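Local coordinates for two-domain protein containing predicted PHP-like metal-dependent phosphoesterase (Bacteroides vulgatus ATCC 8482, PDB 3E38) that binds zinc ions in a PHP-like domain and is probably a metal-dependent phosphoesterase, perhaps a nuclease, joined to an Ig-like domain, at residues Y158-G171 against W181-D194. Numbering follows the deposited sequence.
With ZN (zinc ion), chain I.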
loop_
_atom_site.group_PDB
_atom_site.type_symbol
_atom_site.label_atom_id
_atom_site.label_comp_id
_atom_site.label_asym_id
_atom_site.label_seq_id
_atom_site.Cartn_x
_atom_site.Cartn_y
_atom_site.Cartn_z
ATOM N N TYR B 158 29.981 0.205 -33.841
ATOM C CA TYR B 158 28.856 0.919 -34.475
ATOM C C TYR B 158 28.991 0.967 -35.975
ATOM O O TYR B 158 28.007 0.969 -36.697
ATOM C CB TYR B 158 28.731 2.347 -33.937
ATOM C CG TYR B 158 27.880 3.310 -34.760
ATOM C CD1 TYR B 158 26.491 3.310 -34.658
ATOM C CD2 TYR B 158 28.474 4.286 -35.560
ATOM C CE1 TYR B 158 25.711 4.201 -35.369
ATOM C CE2 TYR B 158 27.692 5.193 -36.294
ATOM C CZ TYR B 158 26.312 5.145 -36.183
ATOM O OH TYR B 158 25.525 6.029 -36.879
ATOM N N GLN B 159 30.217 0.974 -36.452
ATOM C CA GLN B 159 30.437 1.077 -37.896
ATOM C C GLN B 159 30.395 -0.294 -38.537
ATOM O O GLN B 159 30.168 -0.413 -39.726
ATOM C CB GLN B 159 31.751 1.785 -38.207
ATOM C CG GLN B 159 31.653 3.295 -37.949
ATOM C CD GLN B 159 32.990 3.973 -38.011
ATOM O OE1 GLN B 159 34.022 3.302 -37.968
ATOM N NE2 GLN B 159 32.996 5.311 -38.087
ATOM N N GLU B 160 30.569 -1.320 -37.716
ATOM C CA GLU B 160 30.580 -2.708 -38.196
ATOM C C GLU B 160 29.148 -3.204 -38.297
ATOM O O GLU B 160 28.892 -4.289 -38.773
ATOM C CB GLU B 160 31.270 -3.702 -37.227
ATOM C CG GLU B 160 32.516 -3.307 -36.460
ATOM C CD GLU B 160 33.705 -3.117 -37.333
ATOM O OE1 GLU B 160 33.499 -2.794 -38.518
ATOM O OE2 GLU B 160 34.843 -3.258 -36.823
ATOM N N GLY B 161 28.219 -2.444 -37.758
ATOM C CA GLY B 161 26.821 -2.881 -37.758
ATOM C C GLY B 161 26.480 -3.721 -36.548
ATOM O O GLY B 161 25.535 -4.535 -36.563
ATOM N N CYS B 162 27.235 -3.505 -35.483
ATOM C CA CYS B 162 27.063 -4.284 -34.238
ATOM C C CYS B 162 26.471 -3.520 -33.076
ATOM O O CYS B 162 26.532 -3.990 -31.936
ATOM C CB CYS B 162 28.379 -4.885 -33.796
ATOM S SG CYS B 162 28.818 -6.231 -34.848
HETATM N N MSE B 163 25.932 -2.343 -33.385
HETATM C CA MSE B 163 25.231 -1.505 -32.404
HETATM C C MSE B 163 23.974 -0.909 -33.033
HETATM O O MSE B 163 24.057 -0.050 -33.893
HETATM C CB MSE B 163 26.130 -0.358 -31.881
HETATM C CG MSE B 163 25.538 0.314 -30.636
HETATM SE SE MSE B 163 26.380 1.974 -30.033
HETATM C CE MSE B 163 28.215 1.361 -29.806
ATOM N N HIS B 164 22.816 -1.360 -32.597
ATOM C CA HIS B 164 21.557 -0.855 -33.156
ATOM C C HIS B 164 20.791 0.038 -32.163
ATOM O O HIS B 164 19.872 0.801 -32.519
ATOM C CB HIS B 164 20.708 -2.026 -33.626
ATOM C CG HIS B 164 21.450 -2.956 -34.530
ATOM N ND1 HIS B 164 21.809 -4.234 -34.158
ATOM C CD2 HIS B 164 21.938 -2.773 -35.783
ATOM C CE1 HIS B 164 22.477 -4.799 -35.146
ATOM N NE2 HIS B 164 22.571 -3.934 -36.143
ATOM N N GLY B 165 21.215 -0.075 -30.914
ATOM C CA GLY B 165 20.634 0.692 -29.831
ATOM C C GLY B 165 21.543 0.789 -28.656
ATOM O O GLY B 165 22.652 0.231 -28.639
ATOM N N ILE B 166 21.074 1.566 -27.701
ATOM C CA ILE B 166 21.763 1.759 -26.426
ATOM C C ILE B 166 20.732 1.873 -25.359
ATOM O O ILE B 166 19.686 2.457 -25.589
ATOM C CB ILE B 166 22.553 3.060 -26.379
ATOM C CG1 ILE B 166 23.400 3.201 -27.622
ATOM C CG2 ILE B 166 23.437 3.147 -25.116
ATOM C CD1 ILE B 166 24.199 4.510 -27.621
ATOM N N GLU B 167 21.015 1.253 -24.222
ATOM C CA GLU B 167 20.178 1.398 -23.040
ATOM C C GLU B 167 20.339 2.811 -22.512
ATOM O O GLU B 167 21.469 3.286 -22.249
ATOM C CB GLU B 167 20.556 0.399 -21.964
ATOM C CG GLU B 167 20.084 -0.998 -22.270
ATOM C CD GLU B 167 20.356 -1.979 -21.114
ATOM O OE1 GLU B 167 21.262 -1.673 -20.295
ATOM O OE2 GLU B 167 19.702 -3.061 -21.061
ATOM N N VAL B 168 19.212 3.513 -22.450
ATOM C CA VAL B 168 19.165 4.922 -21.943
ATOM C C VAL B 168 18.728 4.890 -20.487
ATOM O O VAL B 168 18.815 5.873 -19.733
ATOM C CB VAL B 168 18.250 5.874 -22.766
ATOM C CG1 VAL B 168 18.916 6.193 -24.141
ATOM C CG2 VAL B 168 16.779 5.327 -22.870
ATOM N N ALA B 169 18.287 3.703 -20.116
ATOM C CA ALA B 169 17.826 3.439 -18.769
ATOM C C ALA B 169 17.851 1.946 -18.451
ATOM O O ALA B 169 17.320 1.147 -19.181
ATOM C CB ALA B 169 16.452 4.038 -18.569
ATOM N N ASN B 170 18.525 1.621 -17.347
ATOM C CA ASN B 170 18.710 0.245 -16.826
ATOM C C ASN B 170 18.372 0.169 -15.342
ATOM O O ASN B 170 19.046 0.737 -14.492
ATOM C CB ASN B 170 20.162 -0.217 -17.068
ATOM C CG ASN B 170 20.396 -1.695 -16.762
ATOM O OD1 ASN B 170 20.200 -2.116 -15.645
ATOM N ND2 ASN B 170 20.881 -2.470 -17.754
ATOM N N GLY B 171 17.316 -0.543 -15.034
ATOM C CA GLY B 171 16.879 -0.657 -13.647
ATOM C C GLY B 171 16.666 0.742 -13.115
ATOM O O GLY B 171 15.900 1.497 -13.664
ATOM N N TRP B 181 23.507 10.234 -27.723
ATOM C CA TRP B 181 24.237 9.299 -28.602
ATOM C C TRP B 181 23.287 8.720 -29.612
ATOM O O TRP B 181 23.561 8.692 -30.802
ATOM C CB TRP B 181 24.916 8.173 -27.827
ATOM C CG TRP B 181 26.104 8.672 -27.104
ATOM C CD1 TRP B 181 26.873 9.731 -27.474
ATOM C CD2 TRP B 181 26.752 8.093 -25.960
ATOM N NE1 TRP B 181 27.912 9.902 -26.590
ATOM C CE2 TRP B 181 27.876 8.894 -25.670
ATOM C CE3 TRP B 181 26.520 6.983 -25.189
ATOM C CZ2 TRP B 181 28.718 8.630 -24.613
ATOM C CZ3 TRP B 181 27.369 6.715 -24.146
ATOM C CH2 TRP B 181 28.441 7.526 -23.858
ATOM N N CYS B 182 22.155 8.275 -29.115
ATOM C CA CYS B 182 21.134 7.699 -29.985
ATOM C C CYS B 182 20.603 8.739 -30.961
ATOM O O CYS B 182 20.341 8.429 -32.138
ATOM C CB CYS B 182 19.985 7.118 -29.191
ATOM S SG CYS B 182 20.447 5.722 -28.161
ATOM N N LEU B 183 20.536 9.982 -30.498
ATOM C CA LEU B 183 20.035 11.076 -31.337
ATOM C C LEU B 183 21.055 11.353 -32.444
ATOM O O LEU B 183 20.700 11.416 -33.617
ATOM C CB LEU B 183 19.705 12.373 -30.564
ATOM C CG LEU B 183 18.594 12.334 -29.511
ATOM C CD1 LEU B 183 18.461 13.726 -28.882
ATOM C CD2 LEU B 183 17.230 11.830 -30.047
ATOM N N ASP B 184 22.325 11.413 -32.082
ATOM C CA ASP B 184 23.380 11.738 -33.069
ATOM C C ASP B 184 23.688 10.587 -34.010
ATOM O O ASP B 184 23.973 10.790 -35.181
ATOM C CB ASP B 184 24.681 12.126 -32.379
ATOM C CG ASP B 184 24.542 13.384 -31.536
ATOM O OD1 ASP B 184 23.644 14.204 -31.832
ATOM O OD2 ASP B 184 25.333 13.540 -30.577
ATOM N N LYS B 185 23.569 9.371 -33.504
ATOM C CA LYS B 185 23.972 8.178 -34.263
ATOM C C LYS B 185 22.792 7.389 -34.837
ATOM O O LYS B 185 22.946 6.320 -35.415
ATOM C CB LYS B 185 24.881 7.335 -33.353
ATOM C CG LYS B 185 26.298 7.917 -33.357
ATOM C CD LYS B 185 27.163 7.710 -32.097
ATOM C CE LYS B 185 28.564 8.412 -32.342
ATOM N NZ LYS B 185 29.344 8.884 -31.127
ATOM N N ASN B 186 21.604 7.933 -34.635
ATOM C CA ASN B 186 20.356 7.343 -35.142
ATOM C C ASN B 186 20.063 5.933 -34.633
ATOM O O ASN B 186 19.744 5.027 -35.407
ATOM C CB ASN B 186 20.386 7.309 -36.674
ATOM C CG ASN B 186 19.005 7.109 -37.270
ATOM O OD1 ASN B 186 17.994 7.381 -36.623
ATOM N ND2 ASN B 186 18.952 6.639 -38.499
ATOM N N LEU B 187 20.166 5.756 -33.324
ATOM C CA LEU B 187 19.971 4.455 -32.724
ATOM C C LEU B 187 18.671 4.384 -31.956
ATOM O O LEU B 187 18.025 5.393 -31.636
ATOM C CB LEU B 187 21.131 4.116 -31.783
ATOM C CG LEU B 187 22.536 4.194 -32.390
ATOM C CD1 LEU B 187 23.601 4.401 -31.359
ATOM C CD2 LEU B 187 22.834 2.941 -33.180
ATOM N N THR B 188 18.334 3.147 -31.646
ATOM C CA THR B 188 17.113 2.813 -30.885
ATOM C C THR B 188 17.343 2.974 -29.399
ATOM O O THR B 188 18.245 2.365 -28.869
ATOM C CB THR B 188 16.669 1.408 -31.203
ATOM O OG1 THR B 188 16.428 1.358 -32.612
ATOM C CG2 THR B 188 15.396 1.006 -30.423
HETATM N N MSE B 189 16.543 3.837 -28.757
HETATM C CA MSE B 189 16.622 4.042 -27.299
HETATM C C MSE B 189 15.889 2.908 -26.631
HETATM O O MSE B 189 14.749 2.612 -26.967
HETATM C CB MSE B 189 16.015 5.370 -26.873
HETATM C CG MSE B 189 16.680 6.558 -27.538
HETATM SE SE MSE B 189 15.936 8.148 -26.838
HETATM C CE MSE B 189 16.533 9.366 -28.316
ATOM N N ILE B 190 16.616 2.274 -25.725
ATOM C CA ILE B 190 16.172 1.098 -24.987
ATOM C C ILE B 190 16.079 1.290 -23.483
ATOM O O ILE B 190 16.872 1.965 -22.865
ATOM C CB ILE B 190 17.112 -0.118 -25.216
ATOM C CG1 ILE B 190 17.135 -0.559 -26.666
ATOM C CG2 ILE B 190 16.620 -1.349 -24.379
ATOM C CD1 ILE B 190 15.843 -1.218 -27.135
ATOM N N GLY B 191 15.120 0.608 -22.889
ATOM C CA GLY B 191 15.023 0.623 -21.445
ATOM C C GLY B 191 14.659 -0.738 -20.895
ATOM O O GLY B 191 13.677 -1.353 -21.310
ATOM N N THR B 192 15.460 -1.186 -19.943
ATOM C CA THR B 192 15.295 -2.534 -19.392
ATOM C C THR B 192 15.477 -2.604 -17.893
ATOM O O THR B 192 15.898 -1.656 -17.262
ATOM C CB THR B 192 16.280 -3.498 -20.033
ATOM O OG1 THR B 192 17.579 -3.192 -19.550
ATOM C CG2 THR B 192 16.288 -3.348 -21.556
ATOM N N SER B 193 15.127 -3.765 -17.350
ATOM C CA SER B 193 15.204 -3.991 -15.924
ATOM C C SER B 193 16.590 -4.481 -15.552
ATOM O O SER B 193 17.175 -4.019 -14.605
ATOM C CB SER B 193 14.164 -5.010 -15.439
ATOM O OG SER B 193 14.438 -6.329 -15.854
ATOM N N ASP B 194 17.128 -5.399 -16.335
ATOM C CA ASP B 194 18.402 -6.007 -15.982
ATOM C C ASP B 194 18.205 -6.732 -14.648
ATOM O O ASP B 194 19.099 -6.854 -13.812
ATOM C CB ASP B 194 19.526 -4.946 -15.922
ATOM C CG ASP B 194 20.906 -5.570 -16.051
ATOM O OD1 ASP B 194 20.962 -6.829 -16.009
ATOM O OD2 ASP B 194 21.929 -4.836 -16.242
HETATM ZN ZN ZN I . 22.695 -7.905 -17.387
HETATM O O HOH W 1 23.919 -6.213 -17.722
#
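Backbone hydrogen bonds zip Gly165-Asn170 to Thr188-Thr192 as parallel strands, from Thr188 N on His164 O (2.9 Å) to Gly171 N on Thr192 O. Midway a beta bulge at Val168 shifts the register by one; Val168 N still reaches Ile190 O at 2.8 Å. Apolar packing fills one face: Ile166 sets CB against Cys182 SG, while its CD1 meets Trp181 CB and, at 3.8 Å, Leu187 CD1. The helix 176-185 thus lies over the strands it links, a beta-alpha-beta crossover of the PHP-like domain. At the C-terminal end of this helix, Tyr158 OH donates to Lys185 O, with Lys185 CG over one ring face, toward its rim. On the opposite face Glu167, Asn170 and Thr192 form a polar cluster beside the zinc site. Glu167 OE2 takes Thr192 OG1 at 2.6 Å from above its carboxylate plane, and is also hydrogen-bonded to His24 ND1. Asn170, its CG anti to the backbone N (chi1 -171°), spreads ND2 between two carboxylates. It meets Glu167 OE1 on the syn side at 2.7 Å and Asp194 OD2 on the anti side at 3.0 Å, each tilted out of the carboxylate plane. A leucine at Asn170 would probably leave both carboxylates without this shared donor, Asp194 then held through OD1 by the metal. Asp194 OD1 ligates zinc at 2.5 Å, alongside His24, His26, Glu93 and a water.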